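Local coordinates for tailspike protein (Acinetobacter phage vB_ApiP_P1, PDB 6E1R), which probably binds and hydrolyses surface polysaccharide of its Acinetobacter host, this chain being one subunit of the trimer, without the N-terminal part, at residues Val78-Ala83 and Val112-Leu117; Arg130-Gly135 and Ser163-Lys168. All blocks are in the same frame, centred on the assembly; numbering follows the deposited sequence.

Contact 1: Val78-Ala83 and Val112-Leu117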
loop_
_atom_site.group_PDB
_atom_site.type_symbol
_atom_site.label_atom_id
_atom_site.label_comp_id
_atom_site.label_asym_id
_atom_site.label_seq_id
_atom_site.Cartn_x
_atom_site.Cartn_y
_atom_site.Cartn_z
ATOM N N VAL A 78 37.046 4.962 11.572
ATOM C CA VAL A 78 35.985 4.028 11.926
ATOM C C VAL A 78 36.402 3.265 13.175
ATOM O O VAL A 78 37.559 2.851 13.306
ATOM C CB VAL A 78 35.682 3.066 10.756
ATOM C CG1 VAL A 78 35.352 1.670 11.263
ATOM C CG2 VAL A 78 34.540 3.612 9.914
ATOM N N LEU A 79 35.459 3.090 14.097
ATOM C CA LEU A 79 35.674 2.285 15.292
ATOM C C LEU A 79 35.280 0.841 14.998
ATOM O O LEU A 79 34.143 0.574 14.596
ATOM C CB LEU A 79 34.873 2.837 16.471
ATOM C CG LEU A 79 35.043 2.094 17.798
ATOM C CD1 LEU A 79 36.514 1.950 18.151
ATOM C CD2 LEU A 79 34.293 2.801 18.915
ATOM N N THR A 80 36.210 -0.084 15.211
ATOM C CA THR A 80 36.006 -1.490 14.900
ATOM C C THR A 80 36.048 -2.307 16.183
ATOM O O THR A 80 36.695 -1.918 17.161
ATOM C CB THR A 80 37.067 -2.021 13.922
ATOM O OG1 THR A 80 38.364 -1.946 14.529
ATOM C CG2 THR A 80 37.072 -1.201 12.643
ATOM N N VAL A 81 35.343 -3.442 16.174
ATOM C CA VAL A 81 35.352 -4.317 17.344
ATOM C C VAL A 81 36.747 -4.889 17.567
ATOM O O VAL A 81 37.119 -5.209 18.704
ATOM C CB VAL A 81 34.289 -5.431 17.213
ATOM C CG1 VAL A 81 33.024 -4.897 16.559
ATOM C CG2 VAL A 81 34.831 -6.631 16.447
ATOM N N SER A 82 37.541 -5.024 16.501
ATOM C CA SER A 82 38.915 -5.488 16.660
ATOM C C SER A 82 39.746 -4.498 17.458
ATOM O O SER A 82 40.637 -4.900 18.213
ATOM C CB SER A 82 39.558 -5.722 15.292
ATOM O OG SER A 82 38.893 -6.750 14.580
ATOM N N ALA A 83 39.466 -3.203 17.312
ATOM C CA ALA A 83 40.148 -2.183 18.096
ATOM C C ALA A 83 39.699 -2.148 19.551
ATOM O O ALA A 83 40.236 -1.343 20.322
ATOM C CB ALA A 83 39.937 -0.809 17.456
ATOM N N VAL A 112 31.646 -0.944 13.847
ATOM C CA VAL A 112 31.793 -1.793 12.672
ATOM C C VAL A 112 32.375 -3.127 13.113
ATOM O O VAL A 112 33.405 -3.166 13.798
ATOM C CB VAL A 112 32.688 -1.137 11.604
ATOM C CG1 VAL A 112 32.970 -2.114 10.474
ATOM C CG2 VAL A 112 32.037 0.130 11.073
ATOM N N VAL A 113 31.725 -4.213 12.713
ATOM C CA VAL A 113 32.200 -5.564 12.984
ATOM C C VAL A 113 32.965 -6.019 11.748
ATOM O O VAL A 113 32.377 -6.229 10.682
ATOM C CB VAL A 113 31.044 -6.517 13.314
ATOM C CG1 VAL A 113 31.581 -7.844 13.826
ATOM C CG2 VAL A 113 30.111 -5.885 14.331
ATOM N N ASP A 114 34.280 -6.173 11.889
ATOM C CA ASP A 114 35.154 -6.451 10.758
ATOM C C ASP A 114 35.505 -7.926 10.607
ATOM O O ASP A 114 36.095 -8.301 9.588
ATOM C CB ASP A 114 36.432 -5.609 10.866
ATOM C CG ASP A 114 37.027 -5.629 12.257
ATOM O OD1 ASP A 114 36.285 -5.921 13.219
ATOM O OD2 ASP A 114 38.235 -5.334 12.390
ATOM N N PHE A 115 35.169 -8.765 11.585
ATOM C CA PHE A 115 35.285 -10.207 11.423
ATOM C C PHE A 115 34.201 -10.874 12.258
ATOM O O PHE A 115 33.654 -10.278 13.190
ATOM C CB PHE A 115 36.681 -10.720 11.808
ATOM C CG PHE A 115 36.942 -10.740 13.288
ATOM C CD1 PHE A 115 37.375 -9.600 13.946
ATOM C CD2 PHE A 115 36.780 -11.906 14.018
ATOM C CE1 PHE A 115 37.625 -9.619 15.305
ATOM C CE2 PHE A 115 37.026 -11.931 15.378
ATOM C CZ PHE A 115 37.451 -10.787 16.021
ATOM N N ASP A 116 33.895 -12.123 11.913
ATOM C CA ASP A 116 32.789 -12.823 12.554
ATOM C C ASP A 116 33.105 -13.078 14.021
ATOM O O ASP A 116 34.166 -13.615 14.357
ATOM C CB ASP A 116 32.496 -14.137 11.832
ATOM C CG ASP A 116 32.030 -13.926 10.402
ATOM O OD1 ASP A 116 31.508 -12.832 10.100
ATOM O OD2 ASP A 116 32.185 -14.854 9.580
ATOM N N LEU A 117 32.176 -12.702 14.893
ATOM C CA LEU A 117 32.357 -12.826 16.329
ATOM C C LEU A 117 31.640 -14.059 16.862
ATOM O O LEU A 117 30.639 -14.515 16.302
ATOM C CB LEU A 117 31.840 -11.576 17.045
ATOM C CG LEU A 117 32.493 -10.253 16.638
ATOM C CD1 LEU A 117 31.956 -9.107 17.478
ATOM C CD2 LEU A 117 34.003 -10.345 16.752
#
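Val-112 uses both its peptide groups to bind the neighbouring strand: its N donates to Leu-79 O (3.0 Å), and its O accepts from Val-81 N (3.1 Å). Thr-80 CA adds a C-H contact to Val-112 O. Thr-80 and Val-112 thus form one parallel bridge, with both side chains on the same face of the sheet. This is the pairing of strand 79-80 with strand 111-113 across helix 94-106, a beta-alpha-beta unit near the start of the parallel beta-helix. Past the bridge, Ser-82 OG donates to Asp-114 OD2 (2.7 Å) on the syn side, 29° out of the carboxylate plane; chi1 of 46° puts Asp-114 CG on the side of Ser-82. The Phe-115 ring presents its edge to Ser-82 OG, while Leu-117 CD2 covers one face toward the rim. Val-81 fills the apolar side: CG1 meets Val-113 CG2 (3.8 Å), and CG2 reaches Leu-117 CD2 tip to tip (3.8 Å). The Val-78 and Val-112 side chains cross at about a right angle, CG1 3.7 Å from CG2. Arg-142 serves two acceptors, its NE bonding Val-113 O and its NH1 pairing with Asp-116 OD1, which also accepts from Ser-143 N. Within Val-78–Ala-83, Thr-80 OG1 accepts from Ala-83 N (3.2 Å), an ST motif that ties down the turn after the strand.

Contact 2: Arg130-Gly135 and Ser163-Lys168; sequences RIEGDG and SSYFGK
Arg-130 and Tyr-165 lie side by side and point the same way from adjacent parallel strands, with Arg-130 CG 4.0 Å from both CB and CD1 of the tyrosine. Each has CG anti to its backbone N (chi1 173° and -174°), and the arginine stays extended as far as NE. The guanidinium plane is steeply inclined to the phenol ring. Glu-132 is on the same face; its OE2 lies in the guanidinium plane, at the edge, in a salt bridge where NE and NH2 each make a weak hydrogen bond to it, both at 3.4 Å. The same OE2 passes Tyr-165 CE1 at 3.7 Å. On the face of Ile-131 and Phe-166, Ile-131 CG2 meets CD2 of the phenyl ring (3.6 Å), and Phe-195 meets that ring with its plane nearly parallel.

Between the faces, Ile-131 N donates to Tyr-165 O (3.0 Å), Gly-167 N to Ile-131 O (3.1 Å) and Gly-133 N to Gly-167 O (3.0 Å), the regular parallel pairing of successive beta-helix turns. Glu-132 OE2 also forms a salt bridge to Lys-168 of the second subunit, and Arg-130 NH1 donates to Gly-133 O there. Reciprocally, Lys-168 NZ forms a salt bridge to Glu-132 OE2, and the lysine a cation-pi contact with Tyr-165, both of the third subunit. One carboxylate is therefore shared by an arginine and a lysine of different chains, which would probably offset the closeness of those two positive groups at the trimer interface.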
loop_
_atom_site.group_PDB
_atom_site.type_symbol
_atom_site.label_atom_id
_atom_site.label_comp_id
_atom_site.label_asym_id
_atom_site.label_seq_id
_atom_site.Cartn_x
_atom_site.Cartn_y
_atom_site.Cartn_z
ATOM N N ARG A 130 24.635 2.181 16.985
ATOM C CA ARG A 130 24.632 1.943 15.546
ATOM C C ARG A 130 25.792 1.008 15.231
ATOM O O ARG A 130 26.959 1.401 15.334
ATOM C CB ARG A 130 24.744 3.253 14.768
ATOM C CG ARG A 130 24.907 3.073 13.270
ATOM C CD ARG A 130 25.095 4.411 12.581
ATOM N NE ARG A 130 25.516 4.259 11.192
ATOM C CZ ARG A 130 25.964 5.256 10.438
ATOM N NH1 ARG A 130 26.042 6.482 10.937
ATOM N NH2 ARG A 130 26.327 5.030 9.182
ATOM N N ILE A 131 25.472 -0.227 14.856
ATOM C CA ILE A 131 26.468 -1.259 14.598
ATOM C C ILE A 131 26.211 -1.838 13.213
ATOM O O ILE A 131 25.067 -2.157 12.870
ATOM C CB ILE A 131 26.438 -2.357 15.681
ATOM C CG1 ILE A 131 27.395 -3.498 15.334
ATOM C CG2 ILE A 131 25.019 -2.870 15.903
ATOM C CD1 ILE A 131 27.474 -4.560 16.409
ATOM N N GLU A 132 27.270 -1.954 12.414
ATOM C CA GLU A 132 27.167 -2.404 11.034
ATOM C C GLU A 132 28.202 -3.490 10.765
ATOM O O GLU A 132 29.146 -3.690 11.535
ATOM C CB GLU A 132 27.351 -1.235 10.054
ATOM C CG GLU A 132 26.377 -0.085 10.268
ATOM C CD GLU A 132 26.623 1.077 9.323
ATOM O OE1 GLU A 132 27.795 1.315 8.965
ATOM O OE2 GLU A 132 25.645 1.757 8.945
ATOM N N GLY A 133 28.012 -4.193 9.655
ATOM C CA GLY A 133 28.938 -5.229 9.241
ATOM C C GLY A 133 29.370 -5.030 7.803
ATOM O O GLY A 133 28.601 -4.570 6.959
ATOM N N ASP A 134 30.628 -5.388 7.533
ATOM C CA ASP A 134 31.220 -5.220 6.211
ATOM C C ASP A 134 31.371 -6.542 5.463
ATOM O O ASP A 134 32.186 -6.636 4.540
ATOM C CB ASP A 134 32.577 -4.523 6.318
ATOM C CG ASP A 134 33.512 -5.200 7.308
ATOM O OD1 ASP A 134 33.211 -6.332 7.746
ATOM O OD2 ASP A 134 34.558 -4.602 7.638
ATOM N N GLY A 135 30.603 -7.561 5.840
ATOM C CA GLY A 135 30.717 -8.862 5.210
ATOM C C GLY A 135 30.148 -8.921 3.807
ATOM O O GLY A 135 29.956 -7.887 3.158
ATOM N N SER A 163 16.273 3.454 20.560
ATOM C CA SER A 163 17.094 3.994 19.480
ATOM C C SER A 163 18.295 3.096 19.218
ATOM O O SER A 163 19.184 2.970 20.065
ATOM C CB SER A 163 17.543 5.427 19.785
ATOM O OG SER A 163 16.428 6.285 19.943
ATOM N N SER A 164 18.321 2.458 18.050
ATOM C CA SER A 164 19.431 1.598 17.665
ATOM C C SER A 164 19.378 1.393 16.158
ATOM O O SER A 164 18.389 1.723 15.499
ATOM C CB SER A 164 19.398 0.259 18.410
ATOM O OG SER A 164 18.146 -0.383 18.261
ATOM N N TYR A 165 20.463 0.844 15.618
ATOM C CA TYR A 165 20.549 0.559 14.193
ATOM C C TYR A 165 21.401 -0.684 13.998
ATOM O O TYR A 165 22.512 -0.768 14.531
ATOM C CB TYR A 165 21.144 1.745 13.425
ATOM C CG TYR A 165 21.136 1.575 11.920
ATOM C CD1 TYR A 165 22.181 0.931 11.265
ATOM C CD2 TYR A 165 20.085 2.062 11.153
ATOM C CE1 TYR A 165 22.176 0.776 9.892
ATOM C CE2 TYR A 165 20.073 1.912 9.779
ATOM C CZ TYR A 165 21.120 1.269 9.154
ATOM O OH TYR A 165 21.112 1.116 7.786
ATOM N N PHE A 166 20.878 -1.643 13.239
ATOM C CA PHE A 166 21.574 -2.892 12.950
ATOM C C PHE A 166 21.635 -3.056 11.439
ATOM O O PHE A 166 20.615 -3.329 10.798
ATOM C CB PHE A 166 20.871 -4.077 13.610
ATOM C CG PHE A 166 20.850 -4.000 15.105
ATOM C CD1 PHE A 166 19.840 -3.319 15.762
ATOM C CD2 PHE A 166 21.846 -4.599 15.855
ATOM C CE1 PHE A 166 19.821 -3.241 17.139
ATOM C CE2 PHE A 166 21.834 -4.523 17.231
ATOM C CZ PHE A 166 20.821 -3.842 17.874
ATOM N N GLY A 167 22.829 -2.896 10.875
ATOM C CA GLY A 167 22.985 -2.929 9.437
ATOM C C GLY A 167 23.828 -4.077 8.927
ATOM O O GLY A 167 25.033 -4.140 9.189
ATOM N N LYS A 168 23.191 -4.995 8.200
ATOM C CA LYS A 168 23.874 -6.067 7.479
ATOM C C LYS A 168 24.703 -6.939 8.426
ATOM O O LYS A 168 25.924 -7.061 8.306
ATOM C CB LYS A 168 24.724 -5.481 6.348
ATOM C CG LYS A 168 23.899 -4.613 5.408
ATOM C CD LYS A 168 24.743 -3.859 4.403
ATOM C CE LYS A 168 23.860 -3.026 3.484
ATOM N NZ LYS A 168 24.650 -2.142 2.584
#

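How the contacts relate
Contact 1 closes before contact 2 opens along the chain, and their centres lie 11 Å apart, on the same side of the chain's centre. Strands 111-113 and 129-133 are neighbours, so the order across the sheet is 79-80, 111-113, 129-133, 164-167. The join is direct: Val-113 N probably bonds to Glu-132 O (2.9 Å), and Val-113 CG2 packs on Ile-131 CD1 (3.6 Å). The two contacts are thus successive steps along one parallel face of the beta-helix. Their surroundings differ: no other subunit touches contact 1, at the N-terminal end of the face, whereas contact 2 meets both other copies and takes part in trimer assembly.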